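Local coordinates for alpha-galactosidase (Lactobacillus brevis, PDB 3MI6), which probably hydrolyses terminal, non-reducing alpha-D-galactose residues from alpha-galactosides such as galactose oligosaccharides, galactomannans and galactolipids, as a family 36 glycoside hydrolase, at residues T652-V657 and I665-Q670; P429-H434 and R453-D458; T11-T16 and I40-T45. All blocks are in the same frame, centred on the assembly; numbering follows the deposited sequence.

Contact 1: T652-V657 and I665-Q670; sequences TSWQVV and IAARYQ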
# COMPACT_ATOMS: atom_id res chain seq x y z
N THR D 652 -1.80 -21.38 -6.98
CA THR D 652 -2.06 -21.00 -8.37
C THR D 652 -3.16 -21.88 -8.88
O THR D 652 -3.11 -23.08 -8.68
CB THR D 652 -0.84 -21.26 -9.28
OG1 THR D 652 0.19 -20.30 -9.01
CG2 THR D 652 -1.21 -21.15 -10.76
N SER D 653 -4.16 -21.31 -9.55
CA SER D 653 -5.18 -22.16 -10.13
C SER D 653 -5.75 -21.61 -11.41
O SER D 653 -5.85 -20.40 -11.58
CB SER D 653 -6.31 -22.41 -9.13
OG SER D 653 -7.08 -21.24 -8.95
N TRP D 654 -6.12 -22.51 -12.30
CA TRP D 654 -6.83 -22.10 -13.50
C TRP D 654 -7.77 -23.13 -14.13
O TRP D 654 -7.92 -24.26 -13.63
CB TRP D 654 -5.91 -21.50 -14.56
CG TRP D 654 -4.44 -21.85 -14.64
CD1 TRP D 654 -3.37 -20.96 -14.61
CD2 TRP D 654 -3.87 -23.13 -14.83
NE1 TRP D 654 -2.16 -21.63 -14.77
CE2 TRP D 654 -2.44 -22.96 -14.90
CE3 TRP D 654 -4.40 -24.40 -14.94
CZ2 TRP D 654 -1.58 -24.02 -15.07
CZ3 TRP D 654 -3.55 -25.44 -15.10
CH2 TRP D 654 -2.15 -25.25 -15.18
N GLN D 655 -8.39 -22.72 -15.23
CA GLN D 655 -9.47 -23.50 -15.82
C GLN D 655 -9.53 -23.34 -17.34
O GLN D 655 -9.40 -22.24 -17.86
CB GLN D 655 -10.79 -23.04 -15.20
CG GLN D 655 -11.92 -24.05 -15.27
CD GLN D 655 -13.23 -23.53 -14.68
OE1 GLN D 655 -14.32 -23.97 -15.06
NE2 GLN D 655 -13.11 -22.59 -13.76
N VAL D 656 -9.73 -24.45 -18.05
CA VAL D 656 -10.10 -24.37 -19.47
C VAL D 656 -11.54 -24.83 -19.67
O VAL D 656 -11.97 -25.83 -19.07
CB VAL D 656 -9.17 -25.21 -20.35
CG1 VAL D 656 -7.81 -24.57 -20.44
CG2 VAL D 656 -9.06 -26.62 -19.81
N VAL D 657 -12.29 -24.09 -20.49
CA VAL D 657 -13.71 -24.35 -20.73
C VAL D 657 -13.98 -24.52 -22.23
O VAL D 657 -13.46 -23.76 -23.06
CB VAL D 657 -14.60 -23.19 -20.18
CG1 VAL D 657 -16.07 -23.52 -20.30
CG2 VAL D 657 -14.25 -22.86 -18.74
N ILE D 665 -11.96 -28.35 -17.36
CA ILE D 665 -10.98 -28.86 -16.42
C ILE D 665 -10.32 -27.73 -15.64
O ILE D 665 -9.76 -26.81 -16.22
CB ILE D 665 -9.93 -29.70 -17.11
CG1 ILE D 665 -10.56 -31.04 -17.53
CG2 ILE D 665 -8.76 -29.95 -16.18
CD1 ILE D 665 -9.64 -31.95 -18.32
N ALA D 666 -10.44 -27.80 -14.32
CA ALA D 666 -9.82 -26.84 -13.41
C ALA D 666 -8.65 -27.49 -12.70
O ALA D 666 -8.56 -28.71 -12.60
CB ALA D 666 -10.85 -26.34 -12.40
N ALA D 667 -7.73 -26.68 -12.21
CA ALA D 667 -6.59 -27.23 -11.50
C ALA D 667 -6.19 -26.23 -10.46
O ALA D 667 -6.14 -25.05 -10.74
CB ALA D 667 -5.45 -27.49 -12.44
N ARG D 668 -5.93 -26.73 -9.25
CA ARG D 668 -5.39 -25.93 -8.16
C ARG D 668 -4.05 -26.54 -7.75
O ARG D 668 -3.96 -27.73 -7.46
CB ARG D 668 -6.35 -25.95 -6.99
CG ARG D 668 -6.00 -25.09 -5.83
CD ARG D 668 -7.09 -25.22 -4.79
NE ARG D 668 -6.90 -24.33 -3.65
CZ ARG D 668 -6.30 -24.68 -2.51
NH1 ARG D 668 -5.82 -25.91 -2.36
NH2 ARG D 668 -6.16 -23.80 -1.53
N TYR D 669 -3.01 -25.72 -7.73
CA TYR D 669 -1.70 -26.15 -7.30
C TYR D 669 -1.31 -25.37 -6.06
O TYR D 669 -1.40 -24.15 -6.05
CB TYR D 669 -0.66 -25.89 -8.41
CG TYR D 669 -1.11 -26.30 -9.80
CD1 TYR D 669 -0.76 -27.52 -10.32
CD2 TYR D 669 -1.92 -25.46 -10.56
CE1 TYR D 669 -1.18 -27.90 -11.57
CE2 TYR D 669 -2.35 -25.84 -11.81
CZ TYR D 669 -1.97 -27.06 -12.31
OH TYR D 669 -2.37 -27.47 -13.57
N GLN D 670 -0.89 -26.06 -5.01
CA GLN D 670 -0.37 -25.36 -3.85
C GLN D 670 1.11 -25.68 -3.78
O GLN D 670 1.50 -26.85 -3.93
CB GLN D 670 -1.09 -25.80 -2.59
CG GLN D 670 -0.72 -25.00 -1.35
CD GLN D 670 -1.43 -25.52 -0.08
OE1 GLN D 670 -1.28 -26.69 0.29
NE2 GLN D 670 -2.21 -24.64 0.58
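T652, W654 and V656 pair with Y669, A667 and I665 as the hydrogen-bonded positions of two antiparallel strands, whose axes approach to 4.7 Å and run at 172° to each other. Each pair exchanges two backbone bonds; in the first, Y669 N reaches T652 O at 2.8 Å. The intervening pairs, S653 with R668 and Q655 with A666, are non-hydrogen-bonded. The two strands form a beta hairpin in the antiparallel sheet of the C-terminal domain, with strand 637-640 beyond one and strand 728-736 beyond the other. On the W654 side of the hairpin the contact is aromatic and diagonal. Y669 CG lies anti to the carbonyl carbon, beside the backbone N (chi1 -45°), and the edge of its ring meets the face of the W654 six-membered ring in an offset edge-to-face pair, centroids 4.9 Å apart and planes at 67°. Alanine's single methyl, A667 CB, fits beside the indole, 3.9 Å from W654 CZ3. F599 and F638 also meet the indole, while the Y669 hydroxyl is hydrogen-bonded to the carbonyl of A595. An alanine in place of Y669 would probably leave a gap against the W654 face and deprive A595 O of that bond. Farther along, the branched V656 and I665 fill the same face, V656 CG2 lying 4.2 Å from I665 CB, with L632 of helix 630-635 against both. On the other face Q655 CG touches A666 CB at 3.8 Å, and S653 and R668 meet through their CB atoms, turning their polar ends to D642 and Q730.

Contact 2: P429-H434 and R453-D458; sequences PDWLIH and RPEVVD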
# COMPACT_ATOMS: atom_id res chain seq x y z
N PRO D 429 34.17 -17.28 -43.61
CA PRO D 429 34.41 -16.58 -42.34
C PRO D 429 33.71 -15.23 -42.33
O PRO D 429 33.24 -14.79 -41.28
CB PRO D 429 35.93 -16.40 -42.32
CG PRO D 429 36.46 -17.47 -43.19
CD PRO D 429 35.42 -17.67 -44.28
N ASP D 430 33.64 -14.59 -43.50
CA ASP D 430 33.04 -13.26 -43.64
C ASP D 430 31.53 -13.25 -43.35
O ASP D 430 30.88 -12.21 -43.46
CB ASP D 430 33.31 -12.67 -45.03
CG ASP D 430 32.63 -13.46 -46.16
OD1 ASP D 430 31.85 -12.86 -46.93
OD2 ASP D 430 32.88 -14.69 -46.26
N TRP D 431 30.98 -14.41 -42.99
CA TRP D 431 29.56 -14.54 -42.68
C TRP D 431 29.22 -14.32 -41.19
O TRP D 431 28.07 -14.06 -40.86
CB TRP D 431 29.04 -15.91 -43.14
CG TRP D 431 28.73 -16.00 -44.60
CD1 TRP D 431 29.08 -15.11 -45.58
CD2 TRP D 431 28.00 -17.05 -45.26
NE1 TRP D 431 28.61 -15.53 -46.80
CE2 TRP D 431 27.95 -16.72 -46.63
CE3 TRP D 431 27.39 -18.23 -44.82
CZ2 TRP D 431 27.31 -17.53 -47.57
CZ3 TRP D 431 26.76 -19.03 -45.75
CH2 TRP D 431 26.72 -18.68 -47.11
N LEU D 432 30.22 -14.45 -40.31
CA LEU D 432 30.11 -14.06 -38.90
C LEU D 432 29.90 -12.57 -38.70
O LEU D 432 30.73 -11.77 -39.08
CB LEU D 432 31.41 -14.40 -38.17
CG LEU D 432 31.45 -15.56 -37.19
CD1 LEU D 432 31.64 -16.83 -37.97
CD2 LEU D 432 32.58 -15.38 -36.20
N ILE D 433 28.80 -12.19 -38.05
CA ILE D 433 28.64 -10.81 -37.60
C ILE D 433 29.81 -10.36 -36.72
O ILE D 433 29.97 -10.81 -35.59
CB ILE D 433 27.35 -10.65 -36.80
CG1 ILE D 433 26.16 -10.98 -37.69
CG2 ILE D 433 27.24 -9.24 -36.25
CD1 ILE D 433 24.82 -10.62 -37.07
N HIS D 434 30.63 -9.45 -37.25
CA HIS D 434 31.81 -9.02 -36.51
C HIS D 434 32.16 -7.58 -36.82
O HIS D 434 32.16 -7.19 -37.98
CB HIS D 434 32.98 -9.91 -36.88
CG HIS D 434 34.26 -9.52 -36.21
ND1 HIS D 434 35.32 -8.98 -36.89
CD2 HIS D 434 34.63 -9.58 -34.91
CE1 HIS D 434 36.30 -8.73 -36.04
NE2 HIS D 434 35.91 -9.09 -34.83
N ARG D 453 22.31 -10.86 -45.05
CA ARG D 453 22.76 -11.20 -46.40
C ARG D 453 21.87 -12.27 -47.02
O ARG D 453 21.71 -13.36 -46.48
CB ARG D 453 24.18 -11.73 -46.36
CG ARG D 453 25.19 -10.80 -45.74
CD ARG D 453 26.35 -11.60 -45.19
NE ARG D 453 27.54 -10.77 -45.08
CZ ARG D 453 28.59 -10.86 -45.90
NH1 ARG D 453 28.60 -11.76 -46.88
NH2 ARG D 453 29.63 -10.06 -45.72
N PRO D 454 21.28 -11.95 -48.18
CA PRO D 454 20.45 -12.92 -48.89
C PRO D 454 21.22 -14.17 -49.33
O PRO D 454 20.60 -15.19 -49.59
CB PRO D 454 19.94 -12.12 -50.09
CG PRO D 454 19.95 -10.71 -49.62
CD PRO D 454 21.14 -10.59 -48.73
N GLU D 455 22.54 -14.11 -49.43
CA GLU D 455 23.27 -15.32 -49.76
C GLU D 455 23.19 -16.30 -48.60
O GLU D 455 23.15 -17.52 -48.78
CB GLU D 455 24.74 -15.04 -50.17
CG GLU D 455 25.63 -14.37 -49.12
CD GLU D 455 25.76 -12.84 -49.29
OE1 GLU D 455 24.78 -12.17 -49.71
OE2 GLU D 455 26.85 -12.30 -48.97
N VAL D 456 23.13 -15.77 -47.39
CA VAL D 456 23.05 -16.60 -46.19
C VAL D 456 21.72 -17.33 -46.09
O VAL D 456 21.68 -18.53 -45.81
CB VAL D 456 23.31 -15.78 -44.92
CG1 VAL D 456 23.10 -16.63 -43.68
CG2 VAL D 456 24.72 -15.21 -44.94
N VAL D 457 20.62 -16.62 -46.31
CA VAL D 457 19.29 -17.22 -46.26
C VAL D 457 19.15 -18.36 -47.29
O VAL D 457 18.58 -19.41 -46.98
CB VAL D 457 18.17 -16.14 -46.40
CG1 VAL D 457 16.80 -16.77 -46.36
CG2 VAL D 457 18.27 -15.13 -45.28
N ASP D 458 19.71 -18.15 -48.48
CA ASP D 458 19.68 -19.14 -49.57
C ASP D 458 20.40 -20.42 -49.21
O ASP D 458 19.93 -21.52 -49.50
CB ASP D 458 20.29 -18.58 -50.85
CG ASP D 458 19.41 -17.54 -51.53
OD1 ASP D 458 18.18 -17.48 -51.25
OD2 ASP D 458 19.97 -16.78 -52.36
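W431, R453 and V456 carry this contact, which fastens a loop of the (beta/alpha)8 barrel to the start of helix 454-471, the helix leading into barrel strand 475-478. The indole is the broad apolar surface. V456 lies over one of its faces in a CH-pi contact, CG2 standing 3.9 Å from the centroid of the five-membered ring. CG2 lies anti to the carbonyl carbon of V456, beside the backbone N, and valine's short branched side chain brings this methyl onto the ring with only one torsion to fix. H428 stacks on W431 and Y459 meets it edge-to-face, so the tryptophan sits among aromatic neighbours.

R453 occupies the N-cap position, and its long side chain, extended from CG to NE, carries the guanidinium past the indole, NH1 lying 3.6 Å from W431 CD1. There it joins a salt-bridge network. D430 OD1 is 3.4 Å from R453 NH1, with the carboxylate and guanidinium planes 79° apart. E455 OE2 is 2.8 Å from the same R453 NH1, through a weak hydrogen bond. A cation shared in this way probably eases the repulsion between the two carboxylates. E455 has a second cationic partner in R491, through its other oxygen. The aliphatic part of E455 also packs on the tryptophan, its CG 3.9 Å from W431 CZ2.

Contact 3: T11-T16 and I40-T45; sequences TFHLQT and IHVQPT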
# COMPACT_ATOMS: atom_id res chain seq x y z
N THR D 11 -13.62 13.22 -39.37
CA THR D 11 -13.68 12.48 -38.13
C THR D 11 -13.74 10.99 -38.41
O THR D 11 -14.71 10.48 -38.98
CB THR D 11 -14.92 12.86 -37.34
OG1 THR D 11 -14.93 14.28 -37.13
CG2 THR D 11 -14.92 12.16 -36.02
N PHE D 12 -12.69 10.29 -38.01
CA PHE D 12 -12.60 8.85 -38.17
C PHE D 12 -12.88 8.21 -36.84
O PHE D 12 -12.29 8.56 -35.82
CB PHE D 12 -11.21 8.49 -38.67
CG PHE D 12 -10.84 9.19 -39.92
CD1 PHE D 12 -11.06 8.60 -41.16
CD2 PHE D 12 -10.32 10.47 -39.88
CE1 PHE D 12 -10.75 9.26 -42.31
CE2 PHE D 12 -10.00 11.14 -41.04
CZ PHE D 12 -10.21 10.53 -42.26
N HIS D 13 -13.79 7.24 -36.88
CA HIS D 13 -14.32 6.63 -35.70
C HIS D 13 -14.43 5.14 -35.97
O HIS D 13 -15.22 4.70 -36.79
CB HIS D 13 -15.69 7.25 -35.44
CG HIS D 13 -16.35 6.80 -34.17
ND1 HIS D 13 -16.29 5.51 -33.71
CD2 HIS D 13 -17.13 7.48 -33.29
CE1 HIS D 13 -16.98 5.41 -32.59
NE2 HIS D 13 -17.50 6.59 -32.31
N LEU D 14 -13.59 4.37 -35.29
CA LEU D 14 -13.60 2.92 -35.36
C LEU D 14 -14.50 2.27 -34.26
O LEU D 14 -14.39 2.59 -33.07
CB LEU D 14 -12.16 2.43 -35.25
CG LEU D 14 -11.23 2.60 -36.47
CD1 LEU D 14 -10.94 4.05 -36.79
CD2 LEU D 14 -9.92 1.82 -36.27
N GLN D 15 -15.40 1.37 -34.67
CA GLN D 15 -16.27 0.65 -33.73
C GLN D 15 -16.12 -0.86 -33.81
O GLN D 15 -16.39 -1.48 -34.85
CB GLN D 15 -17.74 0.99 -33.95
CG GLN D 15 -18.15 2.36 -33.45
CD GLN D 15 -19.65 2.49 -33.33
OE1 GLN D 15 -20.38 1.96 -34.16
NE2 GLN D 15 -20.11 3.17 -32.30
N THR D 16 -15.69 -1.45 -32.71
CA THR D 16 -15.70 -2.90 -32.57
C THR D 16 -17.03 -3.26 -31.88
O THR D 16 -17.88 -2.38 -31.67
CB THR D 16 -14.49 -3.40 -31.76
OG1 THR D 16 -14.30 -2.56 -30.61
CG2 THR D 16 -13.24 -3.32 -32.59
N ILE D 40 -18.99 4.23 -27.87
CA ILE D 40 -19.92 5.35 -27.77
C ILE D 40 -20.48 5.66 -29.15
O ILE D 40 -19.98 5.19 -30.15
CB ILE D 40 -19.30 6.61 -27.10
CG1 ILE D 40 -18.35 7.35 -28.03
CG2 ILE D 40 -18.61 6.24 -25.81
CD1 ILE D 40 -17.73 8.59 -27.41
N HIS D 41 -21.55 6.45 -29.20
CA HIS D 41 -22.29 6.64 -30.44
C HIS D 41 -21.52 7.41 -31.50
O HIS D 41 -20.71 8.28 -31.18
CB HIS D 41 -23.62 7.34 -30.16
CG HIS D 41 -24.76 6.40 -29.96
ND1 HIS D 41 -25.48 6.34 -28.78
CD2 HIS D 41 -25.31 5.48 -30.78
CE1 HIS D 41 -26.42 5.43 -28.89
NE2 HIS D 41 -26.35 4.89 -30.09
N VAL D 42 -21.77 7.09 -32.77
CA VAL D 42 -21.18 7.88 -33.85
C VAL D 42 -21.77 9.29 -33.93
O VAL D 42 -22.99 9.47 -33.80
CB VAL D 42 -21.33 7.19 -35.24
CG1 VAL D 42 -20.72 8.07 -36.30
CG2 VAL D 42 -20.66 5.82 -35.24
N GLN D 43 -20.91 10.28 -34.14
CA GLN D 43 -21.32 11.68 -34.17
C GLN D 43 -20.39 12.40 -35.11
O GLN D 43 -19.22 12.05 -35.21
CB GLN D 43 -21.21 12.31 -32.79
CG GLN D 43 -22.19 11.78 -31.76
CD GLN D 43 -23.45 12.63 -31.67
OE1 GLN D 43 -23.88 13.25 -32.66
NE2 GLN D 43 -24.05 12.67 -30.48
N PRO D 44 -20.89 13.44 -35.79
CA PRO D 44 -20.12 14.10 -36.85
C PRO D 44 -18.87 14.73 -36.29
O PRO D 44 -17.79 14.62 -36.85
CB PRO D 44 -21.07 15.20 -37.34
CG PRO D 44 -22.41 14.79 -36.87
CD PRO D 44 -22.18 14.11 -35.58
N THR D 45 -19.04 15.39 -35.15
CA THR D 45 -17.96 16.09 -34.51
C THR D 45 -18.11 15.91 -32.99
O THR D 45 -19.21 15.62 -32.51
CB THR D 45 -17.99 17.57 -34.89
OG1 THR D 45 -16.75 18.19 -34.55
CG2 THR D 45 -19.14 18.29 -34.17
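T11 OG1 donates a hydrogen bond of 2.9 Å to P44 O, approaching in the plane of the carbonyl. OG1 lies anti to the carbonyl carbon of T11 (chi1 -56°); threonine suits the place because its hydroxyl sits one bond beyond a CB that already points at the loop, and so meets a nearby carbonyl directly. Two residues on, H13 faces the same loop. I40 O lies near the plane of its imidazole, at the edge, 3.6 Å from H13 NE2, while a methyl of V42, CG2, comes over one face, 4.4 Å from H13 CD2. Q15 extends its longer side chain to I40, at the first residue of the segment 40-45, where Q15 NE2 gives I40 O a weak hydrogen bond of 3.0 Å. V42 CG2 rests 4.0 Å from Q15 CD, so the same methyl borders both side chains.

The alternation is that of a beta strand. T11, H13 and Q15 point to the loop, whereas F12 and L14 go to the other side of the small N-terminal antiparallel sheet, F12 against F23 and Y108, L14 against Y151 and I153 of strand 146-154. The loop also faces the second subunit: Q43 NE2 bonds to E706 of that subunit, and the H41 ring meets its Y703.

Segment 40-45 runs alongside strand 11-15, over a face of the sheet. Without backbone pairing between them, their hold comes from one sound bond at T11, one weak bond at Q15 and the packing of V42, with neighbours adding to it.

Overall arrangement
Along the chain the order is contact 3, contact 2, contact 1, each closing before the next opens, and each belongs to a different part of the enzyme: the N-terminal beta domain, the (beta/alpha)8 barrel and the C-terminal antiparallel sheet. The centres of contacts 2 and 3 are about 50 Å apart. Those of contact 1 and contact 2 are about 47 Å apart, on opposite sides of the chain's centre, and those of contact 1 and contact 3 about 40 Å. Contact 2 is in the domain that holds the predicted catalytic aspartates, whereas the others lie away from the predicted substrate-binding and catalytic residues. Loop 40-45 meets the C-terminal region of the second subunit, so contact 3 also borders a subunit interface.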